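Local coordinates for leucine-rich repeat protein (Bacteroides thetaiotaomicron, PDB 4ECN) that is of unknown function but, as an extracellular leucine-rich repeat protein with two DUF4458 domains, probably takes part in protein binding, at residues 85-90 / 121-126; 43-48 / 89-94; 13-18 / 73-78; 171-176 / 207-212. One frame throughout, in Å; residues are numbered along the deposited sequence.

Contact 1. Residues 85-90 / 121-126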
loop_
_atom_site.group_PDB
_atom_site.type_symbol
_atom_site.label_atom_id
_atom_site.label_comp_id
_atom_site.label_asym_id
_atom_site.label_seq_id
_atom_site.Cartn_x
_atom_site.Cartn_y
_atom_site.Cartn_z
ATOM N N TYR A 85 17.225 41.243 13.541
ATOM C CA TYR A 85 16.698 41.367 14.901
ATOM C C TYR A 85 15.361 40.655 15.012
ATOM O O TYR A 85 14.570 40.664 14.057
ATOM C CB TYR A 85 16.521 42.845 15.281
ATOM C CG TYR A 85 17.791 43.654 15.407
ATOM C CD1 TYR A 85 18.485 44.075 14.278
ATOM C CD2 TYR A 85 18.204 44.142 16.640
ATOM C CE1 TYR A 85 19.635 44.856 14.384
ATOM C CE2 TYR A 85 19.335 44.950 16.757
ATOM C CZ TYR A 85 20.047 45.310 15.624
ATOM O OH TYR A 85 21.164 46.103 15.729
ATOM N N LYS A 86 15.088 40.063 16.180
ATOM C CA LYS A 86 13.811 39.410 16.419
ATOM C C LYS A 86 13.121 40.143 17.554
ATOM O O LYS A 86 13.700 40.253 18.633
ATOM C CB LYS A 86 13.981 37.903 16.714
ATOM C CG LYS A 86 12.645 37.135 16.780
ATOM C CD LYS A 86 12.721 35.755 17.460
ATOM C CE LYS A 86 12.923 35.818 18.961
ATOM N NZ LYS A 86 12.944 34.464 19.570
ATOM N N ILE A 87 11.920 40.706 17.283
ATOM C CA ILE A 87 11.070 41.389 18.271
ATOM C C ILE A 87 10.480 40.312 19.183
ATOM O O ILE A 87 9.935 39.319 18.673
ATOM C CB ILE A 87 9.955 42.264 17.613
ATOM C CG1 ILE A 87 10.489 43.208 16.525
ATOM C CG2 ILE A 87 9.129 43.025 18.670
ATOM C CD1 ILE A 87 9.373 43.707 15.536
ATOM N N VAL A 88 10.613 40.485 20.514
ATOM C CA VAL A 88 10.078 39.528 21.491
ATOM C C VAL A 88 8.655 39.980 21.871
ATOM O O VAL A 88 7.727 39.164 21.939
ATOM C CB VAL A 88 10.989 39.355 22.736
ATOM C CG1 VAL A 88 10.544 38.153 23.569
ATOM C CG2 VAL A 88 12.443 39.188 22.329
ATOM N N GLY A 89 8.518 41.289 22.071
ATOM C CA GLY A 89 7.273 41.953 22.419
ATOM C C GLY A 89 7.497 43.431 22.620
ATOM O O GLY A 89 8.623 43.915 22.470
ATOM N N TYR A 90 6.427 44.156 22.956
ATOM C CA TYR A 90 6.502 45.595 23.158
ATOM C C TYR A 90 5.473 46.074 24.179
ATOM O O TYR A 90 4.438 45.436 24.378
ATOM C CB TYR A 90 6.306 46.352 21.824
ATOM C CG TYR A 90 4.960 46.151 21.154
ATOM C CD1 TYR A 90 3.872 46.970 21.461
ATOM C CD2 TYR A 90 4.792 45.193 20.157
ATOM C CE1 TYR A 90 2.637 46.795 20.835
ATOM C CE2 TYR A 90 3.560 45.003 19.534
ATOM C CZ TYR A 90 2.489 45.814 19.867
ATOM O OH TYR A 90 1.284 45.634 19.236
ATOM N N LYS A 121 8.758 49.173 10.406
ATOM C CA LYS A 121 8.168 47.906 10.828
ATOM C C LYS A 121 6.718 48.118 11.227
ATOM O O LYS A 121 6.363 49.059 11.941
ATOM C CB LYS A 121 8.963 47.239 11.972
ATOM C CG LYS A 121 8.511 45.813 12.334
ATOM C CD LYS A 121 8.945 44.756 11.302
ATOM C CE LYS A 121 8.329 43.403 11.534
ATOM N NZ LYS A 121 6.879 43.386 11.185
ATOM N N ALA A 122 5.884 47.234 10.721
ATOM C CA ALA A 122 4.471 47.205 11.009
ATOM C C ALA A 122 4.216 46.354 12.253
ATOM O O ALA A 122 4.497 45.140 12.269
ATOM C CB ALA A 122 3.712 46.654 9.807
ATOM N N LEU A 123 3.725 47.001 13.308
ATOM C CA LEU A 123 3.345 46.292 14.511
ATOM C C LEU A 123 1.828 46.214 14.550
ATOM O O LEU A 123 1.173 47.255 14.607
ATOM C CB LEU A 123 3.924 46.943 15.782
ATOM C CG LEU A 123 5.424 46.789 16.028
ATOM C CD1 LEU A 123 5.834 47.533 17.276
ATOM C CD2 LEU A 123 5.830 45.323 16.135
ATOM N N THR A 124 1.266 44.993 14.460
ATOM C CA THR A 124 -0.188 44.802 14.493
ATOM C C THR A 124 -0.625 44.472 15.929
ATOM O O THR A 124 -0.187 43.468 16.503
ATOM C CB THR A 124 -0.631 43.725 13.492
ATOM O OG1 THR A 124 -0.227 44.122 12.177
ATOM C CG2 THR A 124 -2.135 43.495 13.519
ATOM N N VAL A 125 -1.495 45.316 16.501
ATOM C CA VAL A 125 -1.997 45.127 17.863
ATOM C C VAL A 125 -3.021 43.958 17.877
ATOM O O VAL A 125 -4.130 44.083 17.339
ATOM C CB VAL A 125 -2.596 46.439 18.430
ATOM C CG1 VAL A 125 -3.265 46.217 19.780
ATOM C CG2 VAL A 125 -1.536 47.526 18.534
ATOM N N ASP A 126 -2.614 42.824 18.494
ATOM C CA ASP A 126 -3.409 41.603 18.663
ATOM C C ASP A 126 -4.596 41.872 19.581
ATOM O O ASP A 126 -4.433 42.448 20.661
ATOM C CB ASP A 126 -2.526 40.472 19.236
ATOM C CG ASP A 126 -3.136 39.082 19.280
ATOM O OD1 ASP A 126 -4.260 38.901 18.757
ATOM O OD2 ASP A 126 -2.462 38.159 19.785
#

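Contact 2. Residues 43-48 / 89-94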
loop_
_atom_site.group_PDB
_atom_site.type_symbol
_atom_site.label_atom_id
_atom_site.label_comp_id
_atom_site.label_asym_id
_atom_site.label_seq_id
_atom_site.Cartn_x
_atom_site.Cartn_y
_atom_site.Cartn_z
ATOM N N LYS A 43 4.553 56.600 23.975
ATOM C CA LYS A 43 5.834 55.873 24.090
ATOM C C LYS A 43 5.673 54.378 23.728
ATOM O O LYS A 43 4.550 53.874 23.660
ATOM C CB LYS A 43 6.429 55.989 25.509
ATOM C CG LYS A 43 7.327 57.191 25.750
ATOM C CD LYS A 43 7.856 57.197 27.187
ATOM C CE LYS A 43 8.775 58.357 27.493
ATOM N NZ LYS A 43 9.278 58.310 28.891
ATOM N N ILE A 44 6.800 53.686 23.480
ATOM C CA ILE A 44 6.855 52.253 23.175
ATOM C C ILE A 44 8.252 51.726 23.543
ATOM O O ILE A 44 9.264 52.389 23.279
ATOM C CB ILE A 44 6.470 51.894 21.703
ATOM C CG1 ILE A 44 6.237 50.374 21.542
ATOM C CG2 ILE A 44 7.479 52.452 20.664
ATOM C CD1 ILE A 44 5.663 49.935 20.241
ATOM N N LYS A 45 8.294 50.546 24.169
ATOM C CA LYS A 45 9.543 49.881 24.519
ATOM C C LYS A 45 9.532 48.554 23.785
ATOM O O LYS A 45 8.839 47.614 24.172
ATOM C CB LYS A 45 9.735 49.746 26.052
ATOM C CG LYS A 45 11.112 49.181 26.481
ATOM C CD LYS A 45 11.401 49.341 27.993
ATOM C CE LYS A 45 10.573 48.453 28.899
ATOM N NZ LYS A 45 10.597 48.913 30.316
ATOM N N VAL A 46 10.227 48.517 22.670
ATOM C CA VAL A 46 10.273 47.323 21.855
ATOM C C VAL A 46 11.452 46.458 22.347
ATOM O O VAL A 46 12.613 46.891 22.359
ATOM C CB VAL A 46 10.345 47.659 20.340
ATOM C CG1 VAL A 46 10.345 46.395 19.498
ATOM C CG2 VAL A 46 9.190 48.568 19.922
ATOM N N VAL A 47 11.118 45.243 22.786
ATOM C CA VAL A 47 12.070 44.248 23.270
ATOM C C VAL A 47 12.542 43.427 22.050
ATOM O O VAL A 47 11.718 42.870 21.320
ATOM C CB VAL A 47 11.437 43.373 24.393
ATOM C CG1 VAL A 47 12.380 42.260 24.844
ATOM C CG2 VAL A 47 11.018 44.230 25.581
HETATM N N MSE A 48 13.861 43.381 21.825
HETATM C CA MSE A 48 14.463 42.662 20.696
HETATM C C MSE A 48 15.606 41.759 21.108
HETATM O O MSE A 48 16.168 41.931 22.191
HETATM C CB MSE A 48 15.018 43.652 19.666
HETATM C CG MSE A 48 13.978 44.367 18.843
HETATM SE SE MSE A 48 14.793 45.939 18.039
HETATM C CE MSE A 48 14.895 47.100 19.672
ATOM N N GLY A 89 8.518 41.289 22.071
ATOM C CA GLY A 89 7.273 41.953 22.419
ATOM C C GLY A 89 7.497 43.431 22.620
ATOM O O GLY A 89 8.623 43.915 22.470
ATOM N N TYR A 90 6.427 44.156 22.956
ATOM C CA TYR A 90 6.502 45.595 23.158
ATOM C C TYR A 90 5.473 46.074 24.179
ATOM O O TYR A 90 4.438 45.436 24.378
ATOM C CB TYR A 90 6.306 46.352 21.824
ATOM C CG TYR A 90 4.960 46.151 21.154
ATOM C CD1 TYR A 90 3.872 46.970 21.461
ATOM C CD2 TYR A 90 4.792 45.193 20.157
ATOM C CE1 TYR A 90 2.637 46.795 20.835
ATOM C CE2 TYR A 90 3.560 45.003 19.534
ATOM C CZ TYR A 90 2.489 45.814 19.867
ATOM O OH TYR A 90 1.284 45.634 19.236
ATOM N N TYR A 91 5.759 47.226 24.801
ATOM C CA TYR A 91 4.869 47.857 25.769
ATOM C C TYR A 91 4.535 49.253 25.288
ATOM O O TYR A 91 5.425 49.945 24.801
ATOM C CB TYR A 91 5.475 47.909 27.205
ATOM C CG TYR A 91 6.148 46.647 27.723
ATOM C CD1 TYR A 91 7.505 46.413 27.499
ATOM C CD2 TYR A 91 5.458 45.745 28.529
ATOM C CE1 TYR A 91 8.140 45.271 27.997
ATOM C CE2 TYR A 91 6.086 44.602 29.042
ATOM C CZ TYR A 91 7.430 44.374 28.778
ATOM O OH TYR A 91 8.074 43.252 29.251
ATOM N N LEU A 92 3.273 49.668 25.414
ATOM C CA LEU A 92 2.852 51.028 25.081
ATOM C C LEU A 92 2.658 51.794 26.407
ATOM O O LEU A 92 2.327 51.172 27.417
ATOM C CB LEU A 92 1.595 51.036 24.191
ATOM C CG LEU A 92 1.797 50.458 22.788
ATOM C CD1 LEU A 92 0.499 50.155 22.130
ATOM C CD2 LEU A 92 2.610 51.377 21.913
ATOM N N TYR A 93 2.942 53.110 26.430
ATOM C CA TYR A 93 2.866 53.917 27.657
ATOM C C TYR A 93 2.113 55.242 27.440
ATOM O O TYR A 93 2.376 55.928 26.453
ATOM C CB TYR A 93 4.290 54.225 28.168
ATOM C CG TYR A 93 5.125 53.010 28.524
ATOM C CD1 TYR A 93 5.943 52.397 27.575
ATOM C CD2 TYR A 93 5.154 52.517 29.825
ATOM C CE1 TYR A 93 6.738 51.298 27.905
ATOM C CE2 TYR A 93 5.947 51.423 30.169
ATOM C CZ TYR A 93 6.734 50.813 29.206
ATOM O OH TYR A 93 7.518 49.739 29.564
ATOM N N ASP A 94 1.225 55.630 28.388
ATOM C CA ASP A 94 0.442 56.883 28.334
ATOM C C ASP A 94 1.298 58.112 28.774
ATOM O O ASP A 94 2.525 58.005 28.899
ATOM C CB ASP A 94 -0.825 56.771 29.226
ATOM C CG ASP A 94 -0.587 56.821 30.731
ATOM O OD1 ASP A 94 0.434 56.257 31.197
ATOM O OD2 ASP A 94 -1.423 57.418 31.443
#

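Contact 3. Residues 13-18 / 73-78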
loop_
_atom_site.group_PDB
_atom_site.type_symbol
_atom_site.label_atom_id
_atom_site.label_comp_id
_atom_site.label_asym_id
_atom_site.label_seq_id
_atom_site.Cartn_x
_atom_site.Cartn_y
_atom_site.Cartn_z
ATOM N N VAL A 13 15.259 52.330 12.152
ATOM C CA VAL A 13 13.960 51.661 12.252
ATOM C C VAL A 13 12.969 52.627 12.869
ATOM O O VAL A 13 13.331 53.453 13.714
ATOM C CB VAL A 13 13.996 50.323 13.047
ATOM C CG1 VAL A 13 12.672 49.576 12.953
ATOM C CG2 VAL A 13 15.111 49.428 12.557
ATOM N N GLN A 14 11.722 52.522 12.422
ATOM C CA GLN A 14 10.591 53.239 12.964
ATOM C C GLN A 14 9.446 52.282 12.950
ATOM O O GLN A 14 9.447 51.348 12.148
ATOM C CB GLN A 14 10.290 54.556 12.240
ATOM C CG GLN A 14 9.864 54.459 10.778
ATOM C CD GLN A 14 9.616 55.836 10.200
ATOM O OE1 GLN A 14 10.220 56.844 10.612
ATOM N NE2 GLN A 14 8.734 55.901 9.212
ATOM N N PHE A 15 8.503 52.453 13.875
ATOM C CA PHE A 15 7.368 51.541 13.969
ATOM C C PHE A 15 6.070 52.278 13.675
ATOM O O PHE A 15 5.919 53.458 14.001
ATOM C CB PHE A 15 7.321 50.864 15.350
ATOM C CG PHE A 15 8.568 50.062 15.649
ATOM C CD1 PHE A 15 8.695 48.753 15.205
ATOM C CD2 PHE A 15 9.627 50.628 16.345
ATOM C CE1 PHE A 15 9.861 48.027 15.454
ATOM C CE2 PHE A 15 10.790 49.903 16.590
ATOM C CZ PHE A 15 10.900 48.607 16.146
ATOM N N LYS A 16 5.161 51.573 13.003
ATOM C CA LYS A 16 3.837 52.044 12.615
ATOM C C LYS A 16 2.807 51.084 13.237
ATOM O O LYS A 16 2.856 49.887 12.934
ATOM C CB LYS A 16 3.755 52.100 11.072
ATOM C CG LYS A 16 3.116 53.354 10.495
ATOM C CD LYS A 16 2.971 53.207 8.982
ATOM C CE LYS A 16 2.500 54.446 8.258
ATOM N NZ LYS A 16 2.390 54.210 6.792
ATOM N N LEU A 17 1.960 51.575 14.181
ATOM C CA LEU A 17 0.946 50.760 14.874
ATOM C C LEU A 17 -0.260 50.501 13.956
ATOM O O LEU A 17 -0.834 51.440 13.401
ATOM C CB LEU A 17 0.491 51.421 16.192
ATOM C CG LEU A 17 1.438 51.266 17.400
ATOM C CD1 LEU A 17 1.163 52.301 18.460
ATOM C CD2 LEU A 17 1.342 49.878 18.019
ATOM N N TYR A 18 -0.607 49.220 13.775
ATOM C CA TYR A 18 -1.701 48.777 12.917
ATOM C C TYR A 18 -2.792 48.083 13.725
ATOM O O TYR A 18 -2.519 47.514 14.788
ATOM C CB TYR A 18 -1.181 47.834 11.813
ATOM C CG TYR A 18 -0.442 48.548 10.699
ATOM C CD1 TYR A 18 0.881 48.951 10.858
ATOM C CD2 TYR A 18 -1.051 48.784 9.470
ATOM C CE1 TYR A 18 1.566 49.617 9.841
ATOM C CE2 TYR A 18 -0.368 49.429 8.434
ATOM C CZ TYR A 18 0.942 49.848 8.626
ATOM O OH TYR A 18 1.626 50.493 7.616
ATOM N N LEU A 73 -0.300 56.122 15.011
ATOM C CA LEU A 73 0.844 56.341 15.912
ATOM C C LEU A 73 2.108 55.769 15.274
ATOM O O LEU A 73 2.114 54.596 14.881
ATOM C CB LEU A 73 0.610 55.739 17.312
ATOM C CG LEU A 73 -0.501 56.364 18.174
ATOM C CD1 LEU A 73 -1.000 55.387 19.222
ATOM C CD2 LEU A 73 -0.073 57.708 18.787
ATOM N N ARG A 74 3.151 56.631 15.112
ATOM C CA ARG A 74 4.435 56.305 14.481
ATOM C C ARG A 74 5.598 56.601 15.434
ATOM O O ARG A 74 5.622 57.633 16.091
ATOM C CB ARG A 74 4.606 57.083 13.164
ATOM C CG ARG A 74 5.886 56.754 12.380
ATOM C CD ARG A 74 6.205 57.781 11.302
ATOM N NE ARG A 74 6.082 59.165 11.784
ATOM C CZ ARG A 74 7.025 59.832 12.449
ATOM N NH1 ARG A 74 8.193 59.256 12.722
ATOM N NH2 ARG A 74 6.804 61.076 12.854
ATOM N N SER A 75 6.572 55.692 15.474
ATOM C CA SER A 75 7.748 55.753 16.336
ATOM C C SER A 75 8.880 56.614 15.758
ATOM O O SER A 75 9.065 56.669 14.535
ATOM C CB SER A 75 8.276 54.339 16.560
ATOM O OG SER A 75 9.540 54.301 17.199
ATOM N N ASP A 76 9.674 57.233 16.668
ATOM C CA ASP A 76 10.894 57.983 16.354
ATOM C C ASP A 76 11.942 57.046 15.725
ATOM O O ASP A 76 11.876 55.830 15.946
ATOM C CB ASP A 76 11.481 58.638 17.635
ATOM C CG ASP A 76 10.852 59.921 18.181
ATOM O OD1 ASP A 76 10.419 60.766 17.366
ATOM O OD2 ASP A 76 10.953 60.153 19.410
ATOM N N LYS A 77 12.909 57.593 14.960
ATOM C CA LYS A 77 13.983 56.783 14.362
ATOM C C LYS A 77 14.812 56.104 15.448
ATOM O O LYS A 77 15.129 56.729 16.462
ATOM C CB LYS A 77 14.917 57.635 13.474
ATOM C CG LYS A 77 14.596 57.722 11.985
ATOM C CD LYS A 77 15.713 58.536 11.281
ATOM C CE LYS A 77 15.604 58.582 9.769
ATOM N NZ LYS A 77 16.821 59.160 9.130
ATOM N N LEU A 78 15.164 54.838 15.236
ATOM C CA LEU A 78 15.999 54.096 16.169
ATOM C C LEU A 78 17.284 53.650 15.470
ATOM O O LEU A 78 17.228 52.812 14.565
ATOM C CB LEU A 78 15.229 52.890 16.747
ATOM C CG LEU A 78 16.023 51.859 17.572
ATOM C CD1 LEU A 78 16.660 52.489 18.802
ATOM C CD2 LEU A 78 15.156 50.675 17.937
#

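Contact 4. Residues 171-176 / 207-212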
loop_
_atom_site.group_PDB
_atom_site.type_symbol
_atom_site.label_atom_id
_atom_site.label_comp_id
_atom_site.label_asym_id
_atom_site.label_seq_id
_atom_site.Cartn_x
_atom_site.Cartn_y
_atom_site.Cartn_z
ATOM N N THR A 171 2.106 26.246 24.638
ATOM C CA THR A 171 2.983 27.287 24.090
ATOM C C THR A 171 4.394 26.926 24.482
ATOM O O THR A 171 4.636 26.592 25.635
ATOM C CB THR A 171 2.560 28.699 24.560
ATOM O OG1 THR A 171 1.273 29.013 24.009
ATOM C CG2 THR A 171 3.561 29.784 24.150
ATOM N N GLU A 172 5.313 26.932 23.521
ATOM C CA GLU A 172 6.698 26.583 23.815
ATOM C C GLU A 172 7.552 27.877 23.921
ATOM O O GLU A 172 7.475 28.750 23.052
ATOM C CB GLU A 172 7.252 25.604 22.761
ATOM C CG GLU A 172 8.621 25.025 23.115
ATOM C CD GLU A 172 8.685 23.991 24.227
ATOM O OE1 GLU A 172 7.753 23.158 24.307
ATOM O OE2 GLU A 172 9.706 23.954 24.956
ATOM N N LEU A 173 8.313 27.999 25.021
ATOM C CA LEU A 173 9.185 29.137 25.350
ATOM C C LEU A 173 10.620 28.622 25.319
ATOM O O LEU A 173 11.081 27.969 26.261
ATOM C CB LEU A 173 8.773 29.735 26.718
ATOM C CG LEU A 173 7.285 30.075 26.840
ATOM C CD1 LEU A 173 6.847 30.198 28.276
ATOM C CD2 LEU A 173 6.906 31.281 26.023
ATOM N N LYS A 174 11.297 28.843 24.185
ATOM C CA LYS A 174 12.585 28.225 23.918
ATOM C C LYS A 174 13.786 29.110 24.262
ATOM O O LYS A 174 13.729 30.335 24.153
ATOM C CB LYS A 174 12.665 27.805 22.444
ATOM C CG LYS A 174 11.810 26.567 22.138
ATOM C CD LYS A 174 11.937 26.065 20.688
ATOM C CE LYS A 174 11.091 24.845 20.360
ATOM N NZ LYS A 174 11.533 23.616 21.085
ATOM N N GLY A 175 14.851 28.426 24.696
ATOM C CA GLY A 175 16.160 28.947 25.054
ATOM C C GLY A 175 16.201 30.135 25.990
ATOM O O GLY A 175 16.964 31.071 25.737
HETATM N N MSE A 176 15.423 30.110 27.084
HETATM C CA MSE A 176 15.426 31.200 28.062
HETATM C C MSE A 176 16.675 31.111 28.946
HETATM O O MSE A 176 17.004 30.009 29.403
HETATM C CB MSE A 176 14.158 31.180 28.918
HETATM C CG MSE A 176 12.864 31.463 28.135
HETATM SE SE MSE A 176 11.269 31.416 29.271
HETATM C CE MSE A 176 11.440 29.605 29.935
ATOM N N SER A 207 14.293 37.545 31.623
ATOM C CA SER A 207 13.602 38.107 30.460
ATOM C C SER A 207 12.136 37.594 30.438
ATOM O O SER A 207 11.900 36.376 30.343
ATOM C CB SER A 207 14.331 37.767 29.162
ATOM O OG SER A 207 15.627 38.341 29.094
ATOM N N ALA A 208 11.161 38.520 30.609
ATOM C CA ALA A 208 9.736 38.188 30.624
ATOM C C ALA A 208 9.271 37.707 29.266
ATOM O O ALA A 208 9.855 38.084 28.246
ATOM C CB ALA A 208 8.917 39.392 31.043
ATOM N N VAL A 209 8.217 36.870 29.245
ATOM C CA VAL A 209 7.641 36.361 28.006
ATOM C C VAL A 209 6.218 36.879 27.929
ATOM O O VAL A 209 5.695 37.300 28.943
ATOM C CB VAL A 209 7.736 34.819 27.877
ATOM C CG1 VAL A 209 9.179 34.355 27.997
ATOM C CG2 VAL A 209 6.848 34.094 28.887
ATOM N N TRP A 210 5.615 36.905 26.733
ATOM C CA TRP A 210 4.244 37.382 26.538
ATOM C C TRP A 210 3.306 36.216 26.344
ATOM O O TRP A 210 3.359 35.556 25.300
ATOM C CB TRP A 210 4.125 38.349 25.335
ATOM C CG TRP A 210 4.594 39.745 25.600
ATOM C CD1 TRP A 210 3.820 40.832 25.881
ATOM C CD2 TRP A 210 5.950 40.204 25.603
ATOM N NE1 TRP A 210 4.615 41.935 26.097
ATOM C CE2 TRP A 210 5.927 41.578 25.932
ATOM C CE3 TRP A 210 7.191 39.579 25.379
ATOM C CZ2 TRP A 210 7.096 42.341 26.031
ATOM C CZ3 TRP A 210 8.351 40.334 25.494
ATOM C CH2 TRP A 210 8.298 41.699 25.811
ATOM N N LEU A 211 2.435 35.969 27.341
ATOM C CA LEU A 211 1.413 34.919 27.291
ATOM C C LEU A 211 0.008 35.504 27.265
ATOM O O LEU A 211 -0.232 36.487 27.961
ATOM C CB LEU A 211 1.523 33.967 28.497
ATOM C CG LEU A 211 2.717 33.041 28.607
ATOM C CD1 LEU A 211 2.645 32.277 29.895
ATOM C CD2 LEU A 211 2.785 32.056 27.447
ATOM N N PRO A 212 -0.975 34.909 26.560
ATOM C CA PRO A 212 -2.354 35.443 26.677
ATOM C C PRO A 212 -2.862 35.311 28.127
ATOM O O PRO A 212 -2.453 34.384 28.839
ATOM C CB PRO A 212 -3.172 34.573 25.704
ATOM C CG PRO A 212 -2.177 33.825 24.876
ATOM C CD PRO A 212 -0.914 33.725 25.673
#

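Contact 1. Residues 85-90 / 121-126
Leu123 and Tyr90 make the main apolar contact between strands 83-93 and 118-124. Methyl CD1 of Leu123 lies over one face of the Tyr90 ring, 4.2 Å from its centroid and displaced toward the rim. This is a CH-pi contact, and the two side chains slide past each other in opposite directions. The ring reaches it with CG set between the backbone N and the carbonyl carbon (chi1 62°). At the far end of the ring, Tyr90 OH lies 3.5 Å from Val125 CG2. A second apolar group forms around Ile87. Ile87 CD1 meets Leu123 CD2 and Lys121 CG, each at 3.9 Å. An alanine in place of Tyr90 would probably leave a gap under Leu123 CD1 and take from Val125 CG2 its hydroxyl neighbour.

No polar bond crosses between the segments. Lys121 NZ bonds to Ala122 O of its own strand at 3.2 Å and forms a salt bridge with Asp108.

The strand axes are 10.0 Å apart at their closest and 55° from parallel. The two strands therefore meet face to face through their side chains, as layers of a beta sandwich do, and apolar contacts join them here.

Contact 2. Residues 43-48 / 89-94
Val47 N gives the shortest hydrogen bond of this strand pair, 2.8 Å to Gly89 O. Lys45 and Tyr91 follow as a hydrogen-bonded pair, with Lys45 N bound to Tyr91 O at 3.0 Å and Tyr91 N to Lys45 O. Toward Lys43 the ladder becomes looser, and the bond from Lys43 N to Tyr93 O is weak.

On the face that carries Ile44, CD1 of that residue sits 3.7 Å from Tyr90 CD1 and 3.8 Å from Leu92 CD2. Ile44 and Leu92 lie side by side and point the same way.

The other face is richer in tyrosine. Tyr91 CE1 touches Val47 CG2 at 3.9 Å. Lys43 NZ forms a salt bridge with Asp97. Tyr93 offers its ring edge to Lys45, with CE1 3.9 Å from Lys45 CB. The Lys45 chain bends at chi3 (71°), which brings CE to 3.4 Å from Tyr93 OH. An alanine here instead of Tyr93 would probably uncover the flank of Lys45 at CB and take the hydroxyl from beside its CE, leaving that end less firmly placed against Tyr91 alone.

Strand 43-49 also bonds to strand 54-63, and strand 83-93 to strand 99-104. Such a run of antiparallel neighbours is consistent with the beta-sandwich fold of the transthyretin clan.

Contact 3. Residues 13-18 / 73-78
Leu17 and Leu73 pack at the inner side of an antiparallel strand pair in the first DUF4458 domain, assigned to the transthyretin clan. Leu17 CD1 lies 3.7 Å from Leu73 CB, and Leu17 N bonds almost straight to Leu73 O at 3.1 Å (angle at H 178°). Next to them Ser75 N binds Phe15 O at 2.8 Å. Ser75 CB sits at the edge of the Phe15 ring, in its plane, while Val13 CG1 lies over one face. Leu111 and Leu123 from other strands also touch Phe15, so this side is buried.

The side with Gln14, Lys16 and Arg74 is looser. The Gln14 and Arg74 side chains cross at a slant, and their amide and guanidinium planes are 38° apart. Gln14 OE1 stays 3.8 Å from Arg74 NH1; the amide nitrogen NE2 bonds to Glu120. Lys16 NZ has long, weak ion pairs with Glu120 and Glu70, and Lys77 makes a cation-pi contact with Tyr12.

Between Arg74 and Leu78 the register slips by one residue. Leu78 N then bonds to Val13 O at 2.8 Å. In this interruption Ser75 OG, anti to its own backbone N (chi1 170°), donates to a lone pair of Asp76 O at 3.1 Å.

Contact 4. Residues 171-176 / 207-212
Strands 171-174 and 208-212 run antiparallel, their directions 173° apart, but their axes come no closer than 9.6 Å, and Leu173 stands opposite Val209 in the register. No hydrogen bond crosses this distance. The backbones bond elsewhere: Thr171 and Leu173 to strand 157-164, Val209 and Leu211 to strand 130-139. The chain turns a corner at Gly175 and another at Ser207. The positive phi of Gly175 (49°) favours glycine at this turn, and its N bonds to Asp159 OD1.

Side chains fill the space between the strands. Leu173 sets both methyls against one branch of Val209. Its CD1 is 3.9 Å and its CD2 4.0 Å from Val209 CG2. The other branch serves a different partner: Val209 CG1, placed beside the backbone N (chi1 -56°), meets Met176 SE at 3.8 Å, and the two side chains cross at about a right angle. Met176 is present as selenomethionine. Farther along, Thr171 CG2 and Leu211 CD2 touch at 4.1 Å as their side chains slide past each other. Leu173 CD2 is a looser neighbour of Leu211 CD2, at 4.4 Å. Phe135 of strand 130-139 adds an aromatic ring beside Leu173 and Met176.

Trp210 points away from this interior and meets Tyr91 of the first DUF4458 domain.

Strands 170-179 and 202-212 pair as antiparallel neighbours elsewhere along their length, but on this side of the corners at Gly175 and Ser207 they face each other through apolar side chains. This is consistent with the opposed layers of a transthyretin-like beta sandwich in the second DUF4458 domain.

Overall arrangement
Contacts 1, 2 and 3 belong to the first DUF4458 domain and contact 4 to the second. Contacts 2 and 3 join neighbouring strands, so backbone hydrogen bonds dominate and each has an apolar and a more polar face. Contacts 1 and 4 lie between separated strands and rely on side chains alone. Contact 1 is buried, whereas contacts 2, 3 and 4 are only partly so. Contacts 1 and 2 share strand 83-93, with Gly89 and Tyr90 in both. Contact 3 meets contact 2 through Leu17 and Leu92. Trp210 of contact 4 rests on Gly89 and Tyr91, joining the two domains, whereas contacts 3 and 4 stay about 12 Å apart at their nearest atoms.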